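Local coordinates for protein Isomerase/lactonizing enzyme (Agrobacterium fabrum str. C58, PDB 2NQL) that is of unknown specific function but belongs to the mandelate racemase/muconate lactonizing enzyme family of the enolase superfamily, carrying a metal site in its barrel domain, at residues 155-160 and 178-183; 185-190 and 213-218; 314-319 and 338-343; 320-325 and 371-376. All coordinates share one frame; numbering follows the deposited sequence. Where two conformers were deposited one is given.

Contact 1 of 4, residues 155-160 and 178-183; sequences AYVSGL and RGFNAF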
loop_
_atom_site.group_PDB
_atom_site.type_symbol
_atom_site.label_atom_id
_atom_site.label_comp_id
_atom_site.label_asym_id
_atom_site.label_seq_id
_atom_site.Cartn_x
_atom_site.Cartn_y
_atom_site.Cartn_z
ATOM N N ALA A 155 -13.678 27.318 3.441
ATOM C CA ALA A 155 -13.835 26.065 4.162
ATOM C C ALA A 155 -15.283 25.607 4.036
ATOM O O ALA A 155 -16.202 26.430 4.120
ATOM C CB ALA A 155 -13.452 26.267 5.619
ATOM N N TYR A 156 -15.496 24.314 3.789
ATOM C CA TYR A 156 -16.850 23.762 3.788
ATOM C C TYR A 156 -17.098 22.878 4.982
ATOM O O TYR A 156 -16.194 22.166 5.444
ATOM C CB TYR A 156 -17.198 23.053 2.476
ATOM C CG TYR A 156 -16.600 21.681 2.245
ATOM C CD1 TYR A 156 -17.242 20.521 2.727
ATOM C CD2 TYR A 156 -15.401 21.528 1.543
ATOM C CE1 TYR A 156 -16.711 19.266 2.500
ATOM C CE2 TYR A 156 -14.862 20.246 1.297
ATOM C CZ TYR A 156 -15.517 19.135 1.783
ATOM O OH TYR A 156 -15.008 17.878 1.569
ATOM N N VAL A 157 -18.334 22.917 5.465
ATOM C CA VAL A 157 -18.747 22.150 6.633
ATOM C C VAL A 157 -18.923 20.678 6.297
ATOM O O VAL A 157 -19.625 20.292 5.351
ATOM C CB VAL A 157 -20.062 22.711 7.259
ATOM C CG1 VAL A 157 -20.461 21.916 8.489
ATOM C CG2 VAL A 157 -19.868 24.148 7.645
ATOM N N SER A 158 -18.282 19.848 7.105
ATOM C CA SER A 158 -18.405 18.432 6.941
ATOM C C SER A 158 -18.778 17.874 8.310
ATOM O O SER A 158 -18.254 18.311 9.348
ATOM C CB SER A 158 -17.052 17.887 6.492
ATOM O OG SER A 158 -17.154 16.552 6.069
ATOM N N GLY A 159 -19.697 16.923 8.317
ATOM C CA GLY A 159 -20.052 16.244 9.563
ATOM C C GLY A 159 -21.334 16.875 10.052
ATOM O O GLY A 159 -21.345 18.044 10.455
ATOM N N LEU A 160 -22.418 16.109 10.002
ATOM C CA LEU A 160 -23.672 16.524 10.625
ATOM C C LEU A 160 -24.064 15.446 11.628
ATOM O O LEU A 160 -24.923 14.610 11.326
ATOM C CB LEU A 160 -24.759 16.751 9.558
ATOM C CG LEU A 160 -24.526 17.853 8.503
ATOM C CD1 LEU A 160 -25.571 17.772 7.405
ATOM C CD2 LEU A 160 -24.473 19.270 9.112
ATOM N N ARG A 178 -23.441 30.908 10.783
ATOM C CA ARG A 178 -22.074 31.267 11.126
ATOM C C ARG A 178 -21.221 31.676 9.913
ATOM O O ARG A 178 -20.029 31.941 10.063
ATOM C CB ARG A 178 -21.395 30.109 11.881
ATOM C CG ARG A 178 -21.994 29.794 13.249
ATOM C CD ARG A 178 -21.228 28.674 13.945
ATOM N NE ARG A 178 -19.880 29.104 14.338
ATOM C CZ ARG A 178 -19.561 29.526 15.557
ATOM N NH1 ARG A 178 -20.483 29.572 16.519
ATOM N NH2 ARG A 178 -18.319 29.912 15.814
ATOM N N GLY A 179 -21.803 31.720 8.720
ATOM C CA GLY A 179 -21.108 32.281 7.551
ATOM C C GLY A 179 -20.517 31.243 6.599
ATOM O O GLY A 179 -19.760 31.572 5.685
ATOM N N PHE A 180 -20.873 29.983 6.802
ATOM C CA PHE A 180 -20.492 28.926 5.881
ATOM C C PHE A 180 -21.542 28.829 4.789
ATOM O O PHE A 180 -22.734 28.992 5.050
ATOM C CB PHE A 180 -20.292 27.601 6.644
ATOM C CG PHE A 180 -19.093 27.624 7.567
ATOM C CD1 PHE A 180 -17.879 27.019 7.185
ATOM C CD2 PHE A 180 -19.162 28.253 8.807
ATOM C CE1 PHE A 180 -16.771 27.051 8.032
ATOM C CE2 PHE A 180 -18.059 28.310 9.663
ATOM C CZ PHE A 180 -16.856 27.713 9.275
ATOM N N ASN A 181 -21.088 28.613 3.564
ATOM C CA ASN A 181 -21.956 28.557 2.399
ATOM C C ASN A 181 -21.862 27.226 1.661
ATOM O O ASN A 181 -22.567 26.996 0.674
ATOM C CB ASN A 181 -21.614 29.708 1.446
ATOM C CG ASN A 181 -21.896 31.072 2.048
ATOM O OD1 ASN A 181 -21.012 31.930 2.110
ATOM N ND2 ASN A 181 -23.131 31.280 2.494
ATOM N N ALA A 182 -20.976 26.358 2.139
ATOM C CA ALA A 182 -20.709 25.095 1.482
ATOM C C ALA A 182 -20.694 23.954 2.506
ATOM O O ALA A 182 -20.220 24.124 3.638
ATOM C CB ALA A 182 -19.409 25.184 0.675
ATOM N N PHE A 183 -21.298 22.829 2.118
ATOM C CA PHE A 183 -21.692 21.752 3.033
ATOM C C PHE A 183 -21.530 20.419 2.326
ATOM O O PHE A 183 -21.667 20.330 1.095
ATOM C CB PHE A 183 -23.177 21.884 3.449
ATOM C CG PHE A 183 -23.509 23.200 4.083
ATOM C CD1 PHE A 183 -23.403 23.365 5.469
ATOM C CD2 PHE A 183 -23.876 24.297 3.286
ATOM C CE1 PHE A 183 -23.688 24.601 6.068
ATOM C CE2 PHE A 183 -24.141 25.545 3.872
ATOM C CZ PHE A 183 -24.059 25.695 5.254
HETATM O O HOH W 1 -18.393 27.764 3.239
#

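Contact 2 of 4, residues 185-190 and 213-218; sequences FATPVA and ADMHWN. With SO4 (sulfate ion), chain D.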
loop_
_atom_site.group_PDB
_atom_site.type_symbol
_atom_site.label_atom_id
_atom_site.label_comp_id
_atom_site.label_asym_id
_atom_site.label_seq_id
_atom_site.Cartn_x
_atom_site.Cartn_y
_atom_site.Cartn_z
ATOM N N PHE A 185 -22.702 16.143 2.999
ATOM C CA PHE A 185 -23.326 15.123 3.834
ATOM C C PHE A 185 -22.898 13.727 3.401
ATOM O O PHE A 185 -22.528 13.522 2.238
ATOM C CB PHE A 185 -24.859 15.265 3.840
ATOM C CG PHE A 185 -25.520 14.788 2.582
ATOM C CD1 PHE A 185 -25.998 13.473 2.478
ATOM C CD2 PHE A 185 -25.660 15.642 1.487
ATOM C CE1 PHE A 185 -26.607 13.025 1.295
ATOM C CE2 PHE A 185 -26.258 15.188 0.289
ATOM C CZ PHE A 185 -26.734 13.882 0.205
ATOM N N ALA A 186 -22.970 12.772 4.326
ATOM C CA ALA A 186 -22.568 11.397 4.024
ATOM C C ALA A 186 -23.813 10.544 3.822
ATOM O O ALA A 186 -24.712 10.519 4.667
ATOM C CB ALA A 186 -21.681 10.824 5.142
ATOM N N THR A 187 -23.876 9.884 2.670
ATOM C CA THR A 187 -25.065 9.134 2.257
ATOM C C THR A 187 -25.536 7.962 3.156
ATOM O O THR A 187 -26.750 7.742 3.250
ATOM C CB THR A 187 -25.025 8.733 0.753
ATOM O OG1 THR A 187 -23.934 7.826 0.523
ATOM C CG2 THR A 187 -24.810 9.952 -0.118
ATOM N N PRO A 188 -24.603 7.216 3.817
ATOM C CA PRO A 188 -25.044 6.239 4.846
ATOM C C PRO A 188 -25.792 6.783 6.078
ATOM O O PRO A 188 -26.555 6.033 6.706
ATOM C CB PRO A 188 -23.727 5.578 5.295
ATOM C CG PRO A 188 -22.781 5.783 4.149
ATOM C CD PRO A 188 -23.132 7.147 3.633
ATOM N N VAL A 189 -25.564 8.053 6.427
ATOM C CA VAL A 189 -26.270 8.726 7.537
ATOM C C VAL A 189 -27.771 8.897 7.221
ATOM O O VAL A 189 -28.619 8.882 8.118
ATOM C CB VAL A 189 -25.579 10.090 7.883
ATOM C CG1 VAL A 189 -26.179 10.742 9.117
ATOM C CG2 VAL A 189 -24.072 9.883 8.110
ATOM N N ALA A 190 -28.079 8.992 5.928
ATOM C CA ALA A 190 -29.400 9.348 5.415
ATOM C C ALA A 190 -30.417 8.179 5.358
ATOM O O ALA A 190 -30.392 7.370 4.418
ATOM C CB ALA A 190 -29.222 9.958 4.032
ATOM N N ALA A 213 -22.423 15.503 -1.912
ATOM C CA ALA A 213 -22.751 14.184 -1.397
ATOM C C ALA A 213 -21.528 13.291 -1.379
ATOM O O ALA A 213 -20.929 13.028 -2.422
ATOM C CB ALA A 213 -23.838 13.533 -2.236
ATOM N N ASP A 214 -21.173 12.834 -0.181
ATOM C CA ASP A 214 -20.161 11.788 -0.041
ATOM C C ASP A 214 -20.842 10.407 -0.139
ATOM O O ASP A 214 -21.539 9.938 0.783
ATOM C CB ASP A 214 -19.361 11.975 1.260
ATOM C CG ASP A 214 -18.389 10.810 1.539
ATOM O OD1 ASP A 214 -18.030 10.062 0.596
ATOM O OD2 ASP A 214 -17.997 10.636 2.714
ATOM N N MET A 215 -20.604 9.762 -1.268
ATOM C CA MET A 215 -21.277 8.526 -1.612
ATOM C C MET A 215 -20.600 7.314 -1.007
ATOM O O MET A 215 -21.144 6.204 -1.068
ATOM C CB MET A 215 -21.371 8.391 -3.126
ATOM C CG MET A 215 -22.325 9.420 -3.719
ATOM S SD MET A 215 -22.504 9.149 -5.475
ATOM C CE MET A 215 -23.612 7.729 -5.429
ATOM N N HIS A 216 -19.414 7.531 -0.428
ATOM C CA HIS A 216 -18.832 6.610 0.529
ATOM C C HIS A 216 -18.639 5.220 -0.073
ATOM O O HIS A 216 -18.849 4.214 0.611
ATOM C CB HIS A 216 -19.683 6.532 1.798
ATOM C CG HIS A 216 -18.898 6.680 3.055
ATOM N ND1 HIS A 216 -18.566 7.909 3.582
ATOM C CD2 HIS A 216 -18.359 5.753 3.883
ATOM C CE1 HIS A 216 -17.862 7.734 4.686
ATOM N NE2 HIS A 216 -17.723 6.435 4.890
ATOM N N TRP A 217 -18.243 5.186 -1.347
ATOM C CA TRP A 217 -17.687 3.988 -2.029
ATOM C C TRP A 217 -18.602 2.786 -2.368
ATOM O O TRP A 217 -18.447 2.199 -3.427
ATOM C CB TRP A 217 -16.411 3.471 -1.349
ATOM C CG TRP A 217 -15.338 4.486 -1.166
ATOM C CD1 TRP A 217 -14.408 4.890 -2.108
ATOM C CD2 TRP A 217 -15.028 5.197 0.035
ATOM N NE1 TRP A 217 -13.548 5.812 -1.554
ATOM C CE2 TRP A 217 -13.910 6.031 -0.249
ATOM C CE3 TRP A 217 -15.591 5.233 1.326
ATOM C CZ2 TRP A 217 -13.345 6.875 0.709
ATOM C CZ3 TRP A 217 -15.029 6.077 2.273
ATOM C CH2 TRP A 217 -13.907 6.877 1.960
ATOM N N ASN A 218 -19.497 2.400 -1.452
ATOM C CA ASN A 218 -20.112 1.070 -1.489
ATOM C C ASN A 218 -21.321 0.989 -2.419
ATOM O O ASN A 218 -22.453 0.722 -2.002
ATOM C CB ASN A 218 -20.359 0.490 -0.078
ATOM C CG ASN A 218 -21.317 1.325 0.771
ATOM O OD1 ASN A 218 -21.407 2.549 0.634
ATOM N ND2 ASN A 218 -22.034 0.650 1.673
HETATM S S SO4 D . -14.694 7.164 6.995
HETATM O O1 SO4 D . -13.628 6.192 6.760
HETATM O O2 SO4 D . -15.952 6.413 7.056
HETATM O O3 SO4 D . -14.480 7.877 8.248
HETATM O O4 SO4 D . -14.725 8.105 5.880
#

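Contact 3 of 4, residues 314-319 and 338-343; sequences PHATVG and KGHEFQ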
loop_
_atom_site.group_PDB
_atom_site.type_symbol
_atom_site.label_atom_id
_atom_site.label_comp_id
_atom_site.label_asym_id
_atom_site.label_seq_id
_atom_site.Cartn_x
_atom_site.Cartn_y
_atom_site.Cartn_z
ATOM N N PRO A 314 -9.058 19.797 -0.657
ATOM C CA PRO A 314 -8.501 18.800 0.248
ATOM C C PRO A 314 -9.436 18.318 1.343
ATOM O O PRO A 314 -10.351 19.038 1.793
ATOM C CB PRO A 314 -7.275 19.491 0.834
ATOM C CG PRO A 314 -6.879 20.492 -0.208
ATOM C CD PRO A 314 -8.227 21.010 -0.655
ATOM N N HIS A 315 -9.180 17.075 1.728
ATOM C CA HIS A 315 -9.864 16.346 2.776
ATOM C C HIS A 315 -9.370 16.813 4.151
ATOM O O HIS A 315 -8.287 17.424 4.288
ATOM C CB HIS A 315 -9.506 14.866 2.527
ATOM C CG HIS A 315 -10.136 13.882 3.469
ATOM N ND1 HIS A 315 -9.423 13.258 4.469
ATOM C CD2 HIS A 315 -11.382 13.361 3.518
ATOM C CE1 HIS A 315 -10.209 12.407 5.103
ATOM N NE2 HIS A 315 -11.401 12.443 4.539
ATOM N N ALA A 316 -10.167 16.508 5.170
ATOM C CA ALA A 316 -9.772 16.684 6.567
ATOM C C ALA A 316 -10.337 15.544 7.408
ATOM O O ALA A 316 -11.351 14.908 7.038
ATOM C CB ALA A 316 -10.267 18.059 7.104
ATOM N N THR A 317 -9.700 15.294 8.541
ATOM C CA THR A 317 -9.958 14.095 9.303
ATOM C C THR A 317 -9.543 14.219 10.767
ATOM O O THR A 317 -9.011 15.243 11.188
ATOM C CB THR A 317 -9.295 12.859 8.624
ATOM O OG1 THR A 317 -9.812 11.671 9.229
ATOM C CG2 THR A 317 -7.795 12.885 8.762
ATOM N N VAL A 318 -9.805 13.166 11.540
ATOM C CA VAL A 318 -9.335 13.022 12.908
ATOM C C VAL A 318 -7.812 13.174 12.946
ATOM O O VAL A 318 -7.088 12.510 12.213
ATOM C CB VAL A 318 -9.742 11.617 13.445
ATOM C CG1 VAL A 318 -8.963 11.231 14.703
ATOM C CG2 VAL A 318 -11.274 11.571 13.683
ATOM N N GLY A 319 -7.349 14.065 13.805
ATOM C CA GLY A 319 -5.925 14.275 13.992
ATOM C C GLY A 319 -5.738 15.401 14.982
ATOM O O GLY A 319 -6.721 16.015 15.418
ATOM N N LYS A 338 -9.852 25.429 -4.561
ATOM C CA LYS A 338 -11.153 26.073 -4.407
ATOM C C LYS A 338 -11.564 26.283 -2.951
ATOM O O LYS A 338 -12.351 27.174 -2.642
ATOM C CB LYS A 338 -12.222 25.332 -5.197
ATOM C CG LYS A 338 -11.956 25.341 -6.711
ATOM C CD LYS A 338 -12.110 26.754 -7.291
ATOM C CE LYS A 338 -11.945 26.787 -8.797
ATOM N NZ LYS A 338 -10.495 26.692 -9.202
ATOM N N GLY A 339 -11.011 25.462 -2.066
ATOM C CA GLY A 339 -11.281 25.526 -0.631
ATOM C C GLY A 339 -10.915 24.180 -0.016
ATOM O O GLY A 339 -10.148 23.410 -0.613
ATOM N N HIS A 340 -11.457 23.885 1.154
ATOM C CA HIS A 340 -10.888 22.839 2.029
ATOM C C HIS A 340 -11.957 22.310 2.980
ATOM O O HIS A 340 -12.782 23.067 3.521
ATOM C CB HIS A 340 -9.688 23.435 2.776
ATOM C CG HIS A 340 -8.717 22.430 3.334
ATOM N ND1 HIS A 340 -9.052 21.521 4.320
ATOM C CD2 HIS A 340 -7.393 22.245 3.081
ATOM C CE1 HIS A 340 -7.979 20.813 4.644
ATOM N NE2 HIS A 340 -6.961 21.225 3.898
ATOM N N GLU A 341 -11.975 20.992 3.163
ATOM C CA GLU A 341 -12.860 20.393 4.164
ATOM C C GLU A 341 -12.573 20.922 5.574
ATOM O O GLU A 341 -11.411 21.127 5.953
ATOM C CB GLU A 341 -12.780 18.871 4.105
ATOM C CG GLU A 341 -13.869 18.163 4.899
ATOM C CD GLU A 341 -13.905 16.668 4.643
ATOM O OE1 GLU A 341 -12.968 16.149 4.035
ATOM O OE2 GLU A 341 -14.869 16.008 5.047
ATOM N N PHE A 342 -13.656 21.182 6.307
ATOM C CA PHE A 342 -13.598 21.614 7.693
ATOM C C PHE A 342 -14.453 20.689 8.574
ATOM O O PHE A 342 -15.681 20.612 8.448
ATOM C CB PHE A 342 -14.040 23.096 7.803
ATOM C CG PHE A 342 -14.173 23.613 9.222
ATOM C CD1 PHE A 342 -13.086 23.616 10.116
ATOM C CD2 PHE A 342 -15.392 24.151 9.658
ATOM C CE1 PHE A 342 -13.217 24.136 11.413
ATOM C CE2 PHE A 342 -15.513 24.682 10.972
ATOM C CZ PHE A 342 -14.439 24.657 11.838
ATOM N N GLN A 343 -13.772 19.966 9.456
ATOM C CA GLN A 343 -14.413 19.086 10.420
ATOM C C GLN A 343 -14.527 19.827 11.733
ATOM O O GLN A 343 -13.658 19.703 12.598
ATOM C CB GLN A 343 -13.562 17.829 10.621
ATOM C CG GLN A 343 -13.449 16.944 9.395
ATOM C CD GLN A 343 -14.456 15.823 9.411
ATOM O OE1 GLN A 343 -15.435 15.840 8.662
ATOM N NE2 GLN A 343 -14.230 14.839 10.279
#

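Contact 4 of 4, residues 320-325 and 371-376; sequences AGIFLA and PGLGVR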
loop_
_atom_site.group_PDB
_atom_site.type_symbol
_atom_site.label_atom_id
_atom_site.label_comp_id
_atom_site.label_asym_id
_atom_site.label_seq_id
_atom_site.Cartn_x
_atom_site.Cartn_y
_atom_site.Cartn_z
ATOM N N ALA A 320 -4.487 15.655 15.361
ATOM C CA ALA A 320 -4.173 16.635 16.417
ATOM C C ALA A 320 -4.148 18.064 15.862
ATOM O O ALA A 320 -4.295 19.037 16.613
ATOM C CB ALA A 320 -2.836 16.301 17.064
ATOM N N GLY A 321 -3.967 18.190 14.551
ATOM C CA GLY A 321 -3.890 19.503 13.929
ATOM C C GLY A 321 -2.565 19.713 13.199
ATOM O O GLY A 321 -2.428 20.682 12.469
ATOM N N ILE A 322 -1.588 18.810 13.404
ATOM C CA ILE A 322 -0.246 18.956 12.779
ATOM C C ILE A 322 -0.302 18.714 11.253
ATOM O O ILE A 322 0.122 19.573 10.452
ATOM C CB ILE A 322 0.822 18.024 13.477
ATOM C CG1 ILE A 322 1.011 18.344 14.985
ATOM C CG2 ILE A 322 2.158 17.973 12.693
ATOM C CD1 ILE A 322 1.451 19.746 15.312
ATOM N N PHE A 323 -0.817 17.553 10.833
ATOM C CA PHE A 323 -1.057 17.372 9.407
ATOM C C PHE A 323 -2.118 18.279 8.787
ATOM O O PHE A 323 -2.033 18.594 7.611
ATOM C CB PHE A 323 -1.133 15.905 8.940
ATOM C CG PHE A 323 -2.329 15.115 9.462
ATOM C CD1 PHE A 323 -3.637 15.400 9.055
ATOM C CD2 PHE A 323 -2.120 14.014 10.281
ATOM C CE1 PHE A 323 -4.727 14.613 9.512
ATOM C CE2 PHE A 323 -3.186 13.226 10.757
ATOM C CZ PHE A 323 -4.490 13.523 10.363
ATOM N N LEU A 324 -3.082 18.732 9.584
ATOM C CA LEU A 324 -4.017 19.723 9.046
ATOM C C LEU A 324 -3.285 21.046 8.733
ATOM O O LEU A 324 -3.489 21.625 7.677
ATOM C CB LEU A 324 -5.184 19.972 10.002
ATOM C CG LEU A 324 -6.181 21.028 9.498
ATOM C CD1 LEU A 324 -6.806 20.626 8.177
ATOM C CD2 LEU A 324 -7.249 21.254 10.577
ATOM N N ALA A 325 -2.441 21.503 9.650
ATOM C CA ALA A 325 -1.666 22.712 9.419
ATOM C C ALA A 325 -0.790 22.570 8.178
ATOM O O ALA A 325 -0.741 23.478 7.351
ATOM C CB ALA A 325 -0.834 23.054 10.612
ATOM N N PRO A 371 7.209 30.688 11.228
ATOM C CA PRO A 371 8.001 29.900 10.267
ATOM C C PRO A 371 7.756 28.406 10.405
ATOM O O PRO A 371 7.276 27.966 11.439
ATOM C CB PRO A 371 9.437 30.206 10.664
ATOM C CG PRO A 371 9.362 30.593 12.086
ATOM C CD PRO A 371 8.061 31.324 12.243
ATOM N N GLY A 372 8.113 27.645 9.371
ATOM C CA GLY A 372 7.813 26.212 9.310
ATOM C C GLY A 372 6.314 25.976 9.217
ATOM O O GLY A 372 5.577 26.652 8.480
ATOM N N LEU A 373 5.874 24.995 9.986
ATOM C CA LEU A 373 4.488 24.589 10.010
ATOM C C LEU A 373 3.595 25.689 10.613
ATOM O O LEU A 373 2.444 25.872 10.180
ATOM C CB LEU A 373 4.421 23.300 10.827
ATOM C CG LEU A 373 3.202 22.412 10.759
ATOM C CD1 LEU A 373 3.022 21.885 9.357
ATOM C CD2 LEU A 373 3.410 21.290 11.780
ATOM N N GLY A 374 4.131 26.405 11.607
ATOM C CA GLY A 374 3.399 27.486 12.284
ATOM C C GLY A 374 2.581 27.006 13.479
ATOM O O GLY A 374 1.944 27.814 14.171
ATOM N N VAL A 375 2.554 25.683 13.706
ATOM C CA VAL A 375 1.918 25.115 14.895
ATOM C C VAL A 375 2.836 24.045 15.459
ATOM O O VAL A 375 3.717 23.566 14.748
ATOM C CB VAL A 375 0.473 24.511 14.641
ATOM C CG1 VAL A 375 -0.484 25.536 13.959
ATOM C CG2 VAL A 375 0.535 23.208 13.835
ATOM N N ARG A 376 2.617 23.688 16.723
ATOM C CA ARG A 376 3.292 22.536 17.367
ATOM C C ARG A 376 2.345 22.009 18.457
ATOM O O ARG A 376 1.400 22.716 18.844
ATOM C CB ARG A 376 4.618 22.991 17.987
ATOM C CG ARG A 376 4.423 23.975 19.137
ATOM C CD ARG A 376 5.695 24.245 19.879
ATOM N NE ARG A 376 5.453 25.023 21.099
ATOM C CZ ARG A 376 6.400 25.669 21.765
ATOM N NH1 ARG A 376 7.657 25.634 21.323
ATOM N NH2 ARG A 376 6.085 26.348 22.861
#

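Contact 1 of 4, residues 155-160 and 178-183
Segment 155-160, on strand 152-158, and the beginning of strand 182-186 run parallel, with Val157 level with Phe183 and their CA atoms 4.7 Å apart. Val157 N donates to Ala182 O at 2.9 Å, a fairly straight bond (159°) coming from above the carbonyl plane. Next to it, Phe183 CA makes a CA-H...O contact of 3.4 Å with Val157 O, and Val157 also has a backbone bond with Lys184. One step earlier the backbones have not yet paired; there a water spans the gap, donating to Ala155 O and accepting from Asn181 N. Gly179 closes helix 165-177 just before this with a Schellman motif. Val157 and Phe180 meet roughly at right angles, the valine CG2 lying 3.5 Å from Phe180 CD1, while on the face shared with Phe183, Val157 CB lies 3.8 Å from Phe183 CD1. Phe180 also brings its ring edge up to Ala155 O, 3.5 Å from CD1. Tyr156 holds CG in the crowded position between backbone N and carbonyl carbon (chi1 76°); its CB meets Ala182 CB at 3.6 Å, and the phenol leads away to a hydrogen bond between its OH and Lys184 NZ. These neighbouring strands form a beta-alpha-beta unit of the barrel with helix 165-177. Apolar groups do most of the packing; between the two segments the backbone is linked by one direct bond and one water bridge.

Contact 2 of 4, residues 185-190 and 213-218
Asp214 holds CG anti to its backbone N (chi1 173°), which carries the carboxylate to the ring of His216. His216 ND1 donates to Asp214 OD2 at 2.9 Å, with the oxygen near the ring plane but the approach coming from above the carboxylate; a weak bond from His216 N reaches Asp214 OD1. His216 has an unstaggered chi1 of -131°. At the far edge His216 NE2 donates to O2 of a sulfate, probably from the crystallisation liquor, at 2.8 Å, and Trp217 lays CZ3 over the centre of one ring face, so the imidazole is fixed in both tilt and rotation. A carboxylate behind ND1 would be expected to favour the protonated ring. Pro188 crosses His216 at about a right angle, its CG 4.0 Å from His216 CB. Thr187 puts OG1 in the crowded position (chi1 64°), 3.5 Å from Met215 CA, while CG2 comes to 3.4 Å from Asp214 O. Phe185 turns one ring face over Ala213 CA. The backbones pair in parallel: Asp214 N bonds to Phe185 O at 2.9 Å, and Thr187 N to Asp214 O at 3.0 Å. Strands 182-186 and 210-214, joined by helix 194-205, form a right-handed beta-alpha-beta crossover of the TIM barrel, and their C-terminal ends open at the mouth where enolase-superfamily enzymes keep their metal site, here a sodium site of Glu240 and Glu266, with Asp214 packed on Glu240.

Contact 3 of 4, residues 314-319 and 338-343
His315 sets CG anti to its backbone N (chi1 -178°), and Glu341 does the same (chi1 -168°) with its chain extended beyond CG, so the two side chains lie side by side and point the same way. Ring and carboxylate planes are turned 72° apart, and His315 CD2 stands 3.2 Å from Glu341 OE1. Glu341 OE1 also accepts Ala316 N at 3.0 Å, the donor arriving from above the carboxylate plane. OE2 takes a hydrogen bond from Ser158 OG, so both oxygens of this buried acid are engaged. His315 spends ND1 on Glu289 and NE2 on a bound glycerol, and its side chain comes within about 3 Å of the sodium ion. The two backbones run nearly parallel at the seam of the TIM barrel, where the chain leaving strand 311-312 passes strand 340-342, which in turn pairs with strand 152-158. Glu341 N fastens this seam to Pro314 O at 2.9 Å, almost straight along the C=O axis. Pro314 then lays CB over one face of the His340 imidazole, a CH-pi contact 3.8 Å from the ring centroid and shifted toward the rim. Two bonds hold that ring against rotation: His340 ND1 donates to Glu341 O at 2.9 Å, lying on a lone pair in the carbonyl plane, and NE2 is paired with Ser327 OG. Gln343, bent at chi2, brings CG to 3.8 Å from Ala316 O.

Contact 4 of 4, residues 320-325 and 371-376
The first turn of helix 322-331, a helix packed on the outside of the barrel, is met here by the loop leading into strand 376-377. Gly321 is the N-cap residue, and its O receives Ala325 N at 2.9 Å, which closes the opening turn of the helix. The loop bends sharply through a type II' beta turn from Pro371 to Gly374, with Gly372 at positive phi, and this carries Leu373 and Val375 to the helix. Leu373 sets CG anti to its backbone N (chi1 -164°) and crosses Ile322 at about a right angle, so its branch CD2 touches Ile322 CG2 at 3.7 Å. On the other branch, Leu373 CD1 lies 4.0 Å from Ala325 C, close against the helix backbone. Val375 has CG2 in the crowded position between backbone N and carbonyl carbon (chi1 -54° for CG1); this methyl presses on Ala325 CB at 3.5 Å. Ile322 and Val375 run alongside one another, oppositely directed, with Ile322 CD1 3.9 Å from Val375 CG2 and equally far from Arg376 CA. Arg376 itself turns away to a salt bridge with Asp355. Around the patch, Glu68 accepts hydrogen bonds at the helix start, Asp132 receives Leu373 N, and Gln329 donates to Leu373 O. No hydrogen bond joins the helix turn to the loop, so what holds them together is apolar side-chain packing, mostly through methyl groups, with the loop's polar backbone served by neighbours on its flanks.

In the fold
Following the chain from the N terminus, contact 1 closes a loop over helix 165-177, and contact 2 closes the next one over helix 194-205; the two stand in series and share strand 182-186. Much later, contact 3 brings 338-343 back to 314-319 around helix 322-331. Contact 4 starts inside that loop, at 320-325, and closes beyond it at 371-376, so contacts 3 and 4 cross. Contacts 1 and 3 touch where strands 152-158 and 340-342 lie side by side and complete the barrel. Phe323 and Leu324 bring contact 4 against contact 3, whereas contacts 2 and 4 lie on opposite sides of the chain's centre, about 29 Å between centres.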